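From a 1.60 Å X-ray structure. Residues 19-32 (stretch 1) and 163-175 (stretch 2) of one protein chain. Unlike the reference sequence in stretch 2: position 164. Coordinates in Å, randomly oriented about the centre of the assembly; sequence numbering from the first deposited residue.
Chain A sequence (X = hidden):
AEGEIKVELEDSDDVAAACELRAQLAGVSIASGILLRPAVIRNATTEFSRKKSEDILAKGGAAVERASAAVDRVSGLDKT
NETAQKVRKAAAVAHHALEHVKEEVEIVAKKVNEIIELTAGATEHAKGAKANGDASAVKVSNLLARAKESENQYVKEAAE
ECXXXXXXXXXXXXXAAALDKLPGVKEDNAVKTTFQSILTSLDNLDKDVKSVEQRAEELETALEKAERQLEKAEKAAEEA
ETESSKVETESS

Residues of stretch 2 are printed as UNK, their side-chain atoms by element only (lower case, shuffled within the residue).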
ATOM      1  N   CYS A  19     -27.165  19.537   0.079  1.00 18.60           N
ATOM      2  CA  CYS A  19     -26.468  19.828  -1.212  1.00 19.57           C
ATOM      3  C   CYS A  19     -24.989  19.520  -1.065  1.00 19.15           C
ATOM      4  O   CYS A  19     -24.401  18.793  -1.887  1.00 19.07           O
ATOM      5  CB  CYS A  19     -26.659  21.324  -1.535  1.00 21.68           C
ATOM      6  SG  CYS A  19     -26.273  21.586  -3.284  1.00 29.78           S
ATOM      7  N   GLU A  20     -24.381  20.036   0.029  1.00 17.98           N
ATOM      8  CA  GLU A  20     -22.944  19.766   0.266  1.00 18.33           C
ATOM      9  C   GLU A  20     -22.702  18.268   0.484  1.00 18.12           C
ATOM     10  O   GLU A  20     -21.711  17.717  -0.000  1.00 18.73           O
ATOM     11  CB  GLU A  20     -22.391  20.577   1.443  1.00 20.14           C
ATOM     12  CG  GLU A  20     -20.897  20.317   1.741  1.00 22.57           C
ATOM     13  CD  GLU A  20     -20.002  20.506   0.529  1.00 27.06           C
ATOM     14  OE1 GLU A  20     -20.424  21.204  -0.438  1.00 29.85           O
ATOM     15  OE2 GLU A  20     -18.879  19.948   0.500  1.00 25.41           O
ATOM     16  N   LEU A  21     -23.551  17.615   1.271  1.00 16.09           N
ATOM     17  CA  LEU A  21     -23.396  16.178   1.506  1.00 15.48           C
ATOM     18  C   LEU A  21     -23.437  15.404   0.178  1.00 16.02           C
ATOM     19  O   LEU A  21     -22.638  14.487  -0.025  1.00 17.17           O
ATOM     20  CB  LEU A  21     -24.503  15.649   2.417  1.00 15.86           C
ATOM     21  CG  LEU A  21     -24.528  14.154   2.738  1.00 16.47           C
ATOM     22  CD1 LEU A  21     -23.201  13.679   3.356  1.00 16.97           C
ATOM     23  CD2 LEU A  21     -25.705  13.729   3.615  1.00 16.90           C
ATOM     24  N   ARG A  22     -24.400  15.749  -0.684  1.00 15.96           N
ATOM     25  CA  ARG A  22     -24.495  15.032  -1.966  1.00 16.45           C
ATOM     26  C   ARG A  22     -23.201  15.205  -2.765  1.00 16.99           C
ATOM     27  O   ARG A  22     -22.732  14.215  -3.372  1.00 18.03           O
ATOM     28  CB  ARG A  22     -25.696  15.571  -2.769  1.00 17.94           C
ATOM     29  CG  ARG A  22     -26.021  14.704  -3.999  1.00 22.26           C
ATOM     30  CD  ARG A  22     -25.448  15.350  -5.287  1.00 25.76           C
ATOM     31  NE  ARG A  22     -25.968  16.696  -5.527  1.00 27.21           N
ATOM     32  CZ  ARG A  22     -27.198  17.009  -6.007  1.00 27.51           C
ATOM     33  NH1 ARG A  22     -28.085  16.060  -6.344  1.00 32.05           N
ATOM     34  NH2 ARG A  22     -27.559  18.284  -6.155  1.00 28.75           N
ATOM     35  N   ALA A  23     -22.646  16.410  -2.800  1.00 17.32           N
ATOM     36  CA  ALA A  23     -21.376  16.659  -3.523  1.00 17.16           C
ATOM     37  C   ALA A  23     -20.229  15.842  -2.934  1.00 18.29           C
ATOM     38  O   ALA A  23     -19.410  15.286  -3.687  1.00 18.48           O
ATOM     39  CB  ALA A  23     -21.003  18.127  -3.566  1.00 19.59           C
ATOM     40  N   GLN A  24     -20.238  15.679  -1.594  1.00 17.23           N
ATOM     41  CA  GLN A  24     -19.190  14.823  -0.969  1.00 17.61           C
ATOM     42  C   GLN A  24     -19.374  13.341  -1.329  1.00 17.22           C
ATOM     43  O   GLN A  24     -18.417  12.651  -1.652  1.00 17.35           O
ATOM     44  CB  GLN A  24     -19.223  14.923   0.559  1.00 19.04           C
ATOM     45  CG  GLN A  24     -18.959  16.319   1.105  1.00 22.54           C
ATOM     46  CD  GLN A  24     -17.576  16.617   1.479  1.00 23.51           C
ATOM     47  OE1 GLN A  24     -17.029  17.661   1.039  1.00 34.07           O
ATOM     48  NE2 GLN A  24     -16.918  15.675   2.071  1.00 18.48           N
ATOM     49  N   LEU A  25     -20.620  12.829  -1.253  1.00 17.01           N
ATOM     50  CA  LEU A  25     -20.888  11.424  -1.539  1.00 17.77           C
ATOM     51  C   LEU A  25     -20.489  11.158  -2.995  1.00 18.53           C
ATOM     52  O   LEU A  25     -19.859  10.122  -3.266  1.00 19.35           O
ATOM     53  CB  LEU A  25     -22.386  11.107  -1.318  1.00 17.19           C
ATOM     54  CG  LEU A  25     -22.740  11.176   0.207  1.00 17.24           C
ATOM     55  CD1 LEU A  25     -24.267  11.215   0.339  1.00 16.58           C
ATOM     56  CD2 LEU A  25     -22.137  10.028   1.020  1.00 16.75           C
ATOM     57  N   ALA A  26     -20.846  12.101  -3.889  1.00 18.91           N
ATOM     58  CA  ALA A  26     -20.514  11.975  -5.342  1.00 19.77           C
ATOM     59  C   ALA A  26     -19.007  11.929  -5.545  1.00 20.37           C
ATOM     60  O   ALA A  26     -18.528  11.311  -6.523  1.00 22.43           O
ATOM     61  CB  ALA A  26     -21.103  13.130  -6.140  1.00 20.39           C
ATOM     62  N   GLY A  27     -18.252  12.563  -4.662  1.00 18.10           N
ATOM     63  CA  GLY A  27     -16.805  12.597  -4.811  1.00 17.00           C
ATOM     64  C   GLY A  27     -16.064  11.460  -4.100  1.00 17.73           C
ATOM     65  O   GLY A  27     -14.861  11.394  -4.199  1.00 17.94           O
ATOM     66  N   VAL A  28     -16.763  10.520  -3.465  1.00 16.85           N
ATOM     67  CA  VAL A  28     -16.102   9.396  -2.800  1.00 16.37           C
ATOM     68  C   VAL A  28     -15.422   8.475  -3.834  1.00 17.61           C
ATOM     69  O   VAL A  28     -14.317   7.994  -3.565  1.00 16.76           O
ATOM     70  CB  VAL A  28     -17.120   8.578  -1.958  1.00 16.95           C
ATOM     71  CG1 VAL A  28     -16.485   7.246  -1.503  1.00 18.17           C
ATOM     72  CG2 VAL A  28     -17.544   9.460  -0.746  1.00 17.38           C
ATOM     73  N   SER A  29     -16.054   8.302  -4.992  1.00 19.02           N
ATOM     74  CA  SER A  29     -15.451   7.415  -6.010  1.00 18.85           C
ATOM     75  C   SER A  29     -14.056   7.940  -6.410  1.00 19.47           C
ATOM     76  O   SER A  29     -13.057   7.197  -6.365  1.00 19.06           O
ATOM     77  CB  SER A  29     -16.378   7.338  -7.222  1.00 21.97           C
ATOM     78  OG  SER A  29     -15.810   6.476  -8.202  1.00 24.70           O
ATOM     79  N   ILE A  30     -14.016   9.218  -6.803  1.00 19.91           N
ATOM     80  CA  ILE A  30     -12.680   9.664  -7.185  1.00 22.24           C
ATOM     81  C   ILE A  30     -11.706   9.764  -5.988  1.00 20.12           C
ATOM     82  O   ILE A  30     -10.531   9.441  -6.142  1.00 19.58           O
ATOM     83  CB  ILE A  30     -12.711  10.906  -8.096  1.00 26.78           C
ATOM     84  CG1 ILE A  30     -12.534  12.143  -7.339  1.00 30.85           C
ATOM     85  CG2 ILE A  30     -13.695  10.820  -9.275  1.00 31.72           C
ATOM     86  CD1 ILE A  30     -11.149  12.397  -7.833  1.00 32.07           C
ATOM     87  N   ALA A  31     -12.178  10.139  -4.786  1.00 18.34           N
ATOM     88  CA  ALA A  31     -11.316  10.118  -3.600  1.00 16.51           C
ATOM     89  C   ALA A  31     -10.698   8.753  -3.360  1.00 16.23           C
ATOM     90  O   ALA A  31      -9.519   8.634  -3.032  1.00 17.27           O
ATOM     91  CB  ALA A  31     -12.080  10.559  -2.368  1.00 17.75           C
ATOM     92  N   SER A  32     -11.507   7.717  -3.519  1.00 17.16           N
ATOM     93  CA  SER A  32     -11.009   6.328  -3.247  1.00 17.26           C
ATOM     94  C   SER A  32      -9.981   5.930  -4.304  1.00 17.32           C
ATOM     95  O   SER A  32      -9.009   5.289  -3.970  1.00 18.29           O
ATOM     96  CB  SER A  32     -12.220   5.368  -3.177  1.00 19.04           C
ATOM     97  OG  SER A  32     -12.777   5.164  -4.435  1.00 22.00           O
ATOM     98  N   UNK A 163     -27.134  23.162  -7.007  1.00 36.12           N
ATOM     99  CA  UNK A 163     -26.744  22.534  -8.281  1.00 38.87           C
ATOM    100  C   UNK A 163     -26.131  21.155  -8.030  1.00 37.99           C
ATOM    101  O   UNK A 163     -25.522  20.934  -6.988  1.00 39.74           O
ATOM    102  o   UNK A 163     -24.596  23.637  -8.273  1.00 50.90           O
ATOM    103  c   UNK A 163     -25.772  23.434  -9.037  1.00 42.55           C
ATOM    104  N   UNK A 164     -26.334  20.239  -8.985  1.00 36.81           N
ATOM    105  CA  UNK A 164     -25.657  18.941  -8.983  1.00 36.23           C
ATOM    106  C   UNK A 164     -24.164  19.172  -9.147  1.00 35.09           C
ATOM    107  O   UNK A 164     -23.766  19.861 -10.074  1.00 36.94           O
ATOM    108  o   UNK A 164     -27.527  14.945  -9.753  1.00 63.81           O
ATOM    109  c   UNK A 164     -26.164  18.117 -10.142  1.00 42.75           C
ATOM    110  c   UNK A 164     -27.401  17.316  -9.819  1.00 51.58           C
ATOM    111  o   UNK A 164     -27.044  15.909 -11.687  1.00 59.44           O
ATOM    112  c   UNK A 164     -27.332  15.957 -10.467  1.00 58.19           C
ATOM    113  N   UNK A 165     -23.331  18.713  -8.212  1.00 30.71           N
ATOM    114  CA  UNK A 165     -21.911  18.970  -8.335  1.00 29.99           C
ATOM    115  C   UNK A 165     -21.129  17.862  -7.660  1.00 27.26           C
ATOM    116  O   UNK A 165     -21.695  17.041  -6.934  1.00 27.13           O
ATOM    117  o   UNK A 165     -21.946  20.326  -6.360  1.00 36.72           O
ATOM    118  c   UNK A 165     -21.525  20.305  -7.707  1.00 34.45           C
ATOM    119  N   UNK A 166     -19.863  17.766  -8.001  1.00 24.75           N
ATOM    120  CA  UNK A 166     -19.000  16.756  -7.351  1.00 22.94           C
ATOM    121  C   UNK A 166     -17.922  17.497  -6.622  1.00 22.66           C
ATOM    122  O   UNK A 166     -17.290  18.414  -7.196  1.00 24.06           O
ATOM    123  c   UNK A 166     -18.364  15.856  -8.396  1.00 23.60           C
ATOM    124  c   UNK A 166     -17.486  14.796  -7.762  1.00 23.64           C
ATOM    125  o   UNK A 166     -19.406  15.171  -9.106  1.00 26.25           O
ATOM    126  N   UNK A 167     -17.666  17.124  -5.359  1.00 20.04           N
ATOM    127  CA  UNK A 167     -16.575  17.712  -4.663  1.00 20.77           C
ATOM    128  C   UNK A 167     -15.344  16.835  -4.869  1.00 19.94           C
ATOM    129  O   UNK A 167     -15.372  15.620  -4.596  1.00 20.32           O
ATOM    130  n   UNK A 167     -16.171  19.526  -1.577  1.00 28.67           N
ATOM    131  c   UNK A 167     -16.925  17.858  -3.166  1.00 21.14           C
ATOM    132  o   UNK A 167     -14.684  18.108  -2.381  1.00 22.70           O
ATOM    133  c   UNK A 167     -15.809  18.538  -2.368  1.00 22.74           C
ATOM    134  N   UNK A 168     -14.253  17.404  -5.434  1.00 18.77           N
ATOM    135  CA  UNK A 168     -13.074  16.636  -5.786  1.00 18.50           C
ATOM    136  C   UNK A 168     -12.050  16.552  -4.665  1.00 18.72           C
ATOM    137  O   UNK A 168     -10.922  16.156  -4.890  1.00 20.01           O
ATOM    138  o   UNK A 168     -14.715  15.546 -11.910  1.00 27.50           O
ATOM    139  c   UNK A 168     -14.170  17.519  -8.794  1.00 25.43           C
ATOM    140  c   UNK A 168     -13.071  16.856  -8.326  1.00 21.98           C
ATOM    141  c   UNK A 168     -13.039  15.328 -10.243  1.00 25.61           C
ATOM    142  c   UNK A 168     -12.386  17.278  -7.028  1.00 21.07           C
ATOM    143  c   UNK A 168     -14.765  17.077 -10.007  1.00 25.90           C
ATOM    144  c   UNK A 168     -14.163  15.992 -10.685  1.00 25.22           C
ATOM    145  c   UNK A 168     -12.480  15.780  -9.071  1.00 25.25           C
ATOM    146  N   UNK A 169     -12.436  17.048  -3.469  1.00 18.96           N
ATOM    147  CA  UNK A 169     -11.481  17.087  -2.386  1.00 19.95           C
ATOM    148  C   UNK A 169     -12.004  16.317  -1.173  1.00 21.41           C
ATOM    149  O   UNK A 169     -11.551  16.565  -0.045  1.00 20.94           O
ATOM    150  o   UNK A 169      -9.998  18.981  -3.895  1.00 25.34           O
ATOM    151  o   UNK A 169     -11.499  20.459  -3.304  1.00 31.03           O
ATOM    152  c   UNK A 169     -11.306  18.529  -1.977  1.00 21.23           C
ATOM    153  c   UNK A 169     -10.896  19.402  -3.167  1.00 24.26           C
ATOM    154  N   UNK A 170     -12.806  15.302  -1.444  1.00 20.15           N
ATOM    155  CA  UNK A 170     -13.465  14.564  -0.291  1.00 18.49           C
ATOM    156  C   UNK A 170     -12.456  13.728   0.459  1.00 17.94           C
ATOM    157  O   UNK A 170     -11.576  13.024  -0.101  1.00 19.19           O
ATOM    158  c   UNK A 170     -14.592  13.664  -0.771  1.00 19.10           C
ATOM    159  c   UNK A 170     -15.185  12.838   0.410  1.00 20.37           C
ATOM    160  c   UNK A 170     -15.650  14.507  -1.357  1.00 19.27           C
ATOM    161  N   UNK A 171     -12.601  13.770   1.804  1.00 16.50           N
ATOM    162  CA  UNK A 171     -11.882  12.902   2.708  1.00 15.85           C
ATOM    163  C   UNK A 171     -12.885  12.272   3.669  1.00 15.80           C
ATOM    164  O   UNK A 171     -14.009  12.747   3.798  1.00 16.27           O
ATOM    165  c   UNK A 171      -9.828  14.355   2.637  1.00 17.61           C
ATOM    166  o   UNK A 171     -11.424  14.598   4.374  1.00 16.05           O
ATOM    167  c   UNK A 171     -10.807  13.618   3.553  1.00 15.87           C
ATOM    168  N   UNK A 172     -12.439  11.205   4.354  1.00 16.39           N
ATOM    169  CA  UNK A 172     -13.341  10.672   5.402  1.00 15.53           C
ATOM    170  C   UNK A 172     -13.658  11.768   6.431  1.00 15.57           C
ATOM    171  O   UNK A 172     -14.786  11.828   6.922  1.00 16.35           O
ATOM    172  c   UNK A 172     -12.701   9.422   6.099  1.00 16.96           C
ATOM    173  N   UNK A 173     -12.708  12.612   6.750  1.00 14.88           N
ATOM    174  CA  UNK A 173     -12.937  13.694   7.683  1.00 14.60           C
ATOM    175  C   UNK A 173     -13.960  14.680   7.176  1.00 15.31           C
ATOM    176  O   UNK A 173     -14.895  15.051   7.923  1.00 15.61           O
ATOM    177  c   UNK A 173     -11.716  15.552   8.909  1.00 18.36           C
ATOM    178  c   UNK A 173     -11.586  14.390   7.936  1.00 16.67           C
ATOM    179  n   UNK A 173      -9.067  17.968  10.299  1.00 24.68           N
ATOM    180  c   UNK A 173     -10.336  16.226   9.097  1.00 19.08           C
ATOM    181  c   UNK A 173     -10.436  17.372  10.113  1.00 22.18           C
ATOM    182  N   UNK A 174     -13.837  15.104   5.911  1.00 15.05           N
ATOM    183  CA  UNK A 174     -14.812  16.080   5.455  1.00 14.21           C
ATOM    184  C   UNK A 174     -16.206  15.464   5.254  1.00 14.40           C
ATOM    185  O   UNK A 174     -17.212  16.123   5.519  1.00 15.54           O
ATOM    186  c   UNK A 174     -14.339  16.791   4.136  1.00 15.96           C
ATOM    187  o   UNK A 174     -14.415  15.847   3.043  1.00 16.70           O
ATOM    188  N   UNK A 175     -16.282  14.180   4.890  1.00 14.49           N
ATOM    189  CA  UNK A 175     -17.574  13.576   4.712  1.00 14.35           C
ATOM    190  C   UNK A 175     -18.253  13.443   6.090  1.00 13.77           C
ATOM    191  O   UNK A 175     -19.441  13.676   6.187  1.00 14.62           O
ATOM    192  c   UNK A 175     -18.713  11.438   3.883  1.00 15.94           C
ATOM    193  c   UNK A 175     -17.407  12.231   4.009  1.00 15.54           C
ATOM    194  c   UNK A 175     -19.803  12.202   3.086  1.00 17.55           C
ATOM    195  c   UNK A 175     -18.393  10.095   3.216  1.00 16.24           C
TER
HETATM  196  O   HOH W   1     -24.640  18.968  -4.746  1.00 24.48           O
HETATM  197  O   HOH W   2     -18.833  20.857  -2.740  1.00 34.92           O
HETATM  198  O   HOH W   3     -13.491  13.725  -3.995  1.00 21.30           O

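Position 163 carries one carbon and then one oxygen, the pattern of serine, and its CB points away from stretch 1. Ser-163 engages through its backbone: Arg-22 NH2 donates a weak hydrogen bond to Ser-163 O (3.4 Å, 141°).

Position 164 has three carbons, the third bearing two oxygens: a glutamate, Glu-164, which differs from the reference sequence. Its OE1 lies 3.6 Å from Arg-22 NH1, a long salt bridge; the oxygen sits well out of the guanidinium plane, so charge alone acts. Glu-164 CA covers one face of that group.

Position 165 again shows one carbon and one oxygen. As Ser-165 it places its backbone O 3.4 Å from Ala-23 CA, a CA-H...O contact. Water 1 accepts from Arg-22 NE (2.7 Å) and donates to Cys-19 O and Ser-163 O.

At 166 a carbon carries one oxygen and one carbon, hence Thr-166, whose CG2 rests 3.7 Å from Gly-27 CA.

Position 167 has two carbons, the second carrying oxygen and nitrogen, and its CB points toward the helix: Asn-167. Its N donates to Ala-23 O at 3.0 Å and 169°, nearly linear. Water 2 accepts from Asn-167 ND2 (3.2 Å) and donates to Glu-20 OE1 (2.8 Å).

Position 168 has one carbon and then a six-carbon ring bearing an oxygen: Tyr-168; CD1 meets Ile-30 CD1 at 3.8 Å. Position 169, two carbons with two terminal oxygens, is Asp-169, without contact; its N donates to Asn-167 OD1 (2.7 Å).

Position 170 has three side-chain carbons, forked at the first, and its CB points toward stretch 1: Val-170. CG2 approaches Gln-24 O to 3.3 Å, and CG1 lies 4.3 Å from Val-28 CG2.

Position 171, a carbon with one oxygen and one carbon, is Thr-171, whose CA-to-CB bond points away from stretch 1. The single carbon of 172 gives Ala-172; position 173, four carbons in a row ending in nitrogen, is Lys-173. Neither touches stretch 1.

Position 174, one carbon and one oxygen, is Ser-174. Its N donates to Thr-171 OG1 (2.9 Å), capping the helix, while Thr-171 N donates to Ser-174 OG (3.0 Å). That OG lies 2.7 Å from Gln-24 NE2, an amide probably turned over in the model.

Position 175 has four carbons forked at the second: Leu-175, lodged among Leu-21, Gln-24, Leu-25 and Val-28, with CD1 3.7 Å from Leu-21 CD1.

The contact, burying 885 Å², combines backbone pairing with apolar packing. Gly-27 permits close approach: an ideal CB there would fall 1.9 Å from Asn-167 O, whereas its CA makes a 3.4 Å CA-H...O contact with that oxygen. Water 3 donates to Gly-27 O and Asn-167 O, both at 2.7 Å.

Stretch 2 (163-175) SESTNYDVTAKSL
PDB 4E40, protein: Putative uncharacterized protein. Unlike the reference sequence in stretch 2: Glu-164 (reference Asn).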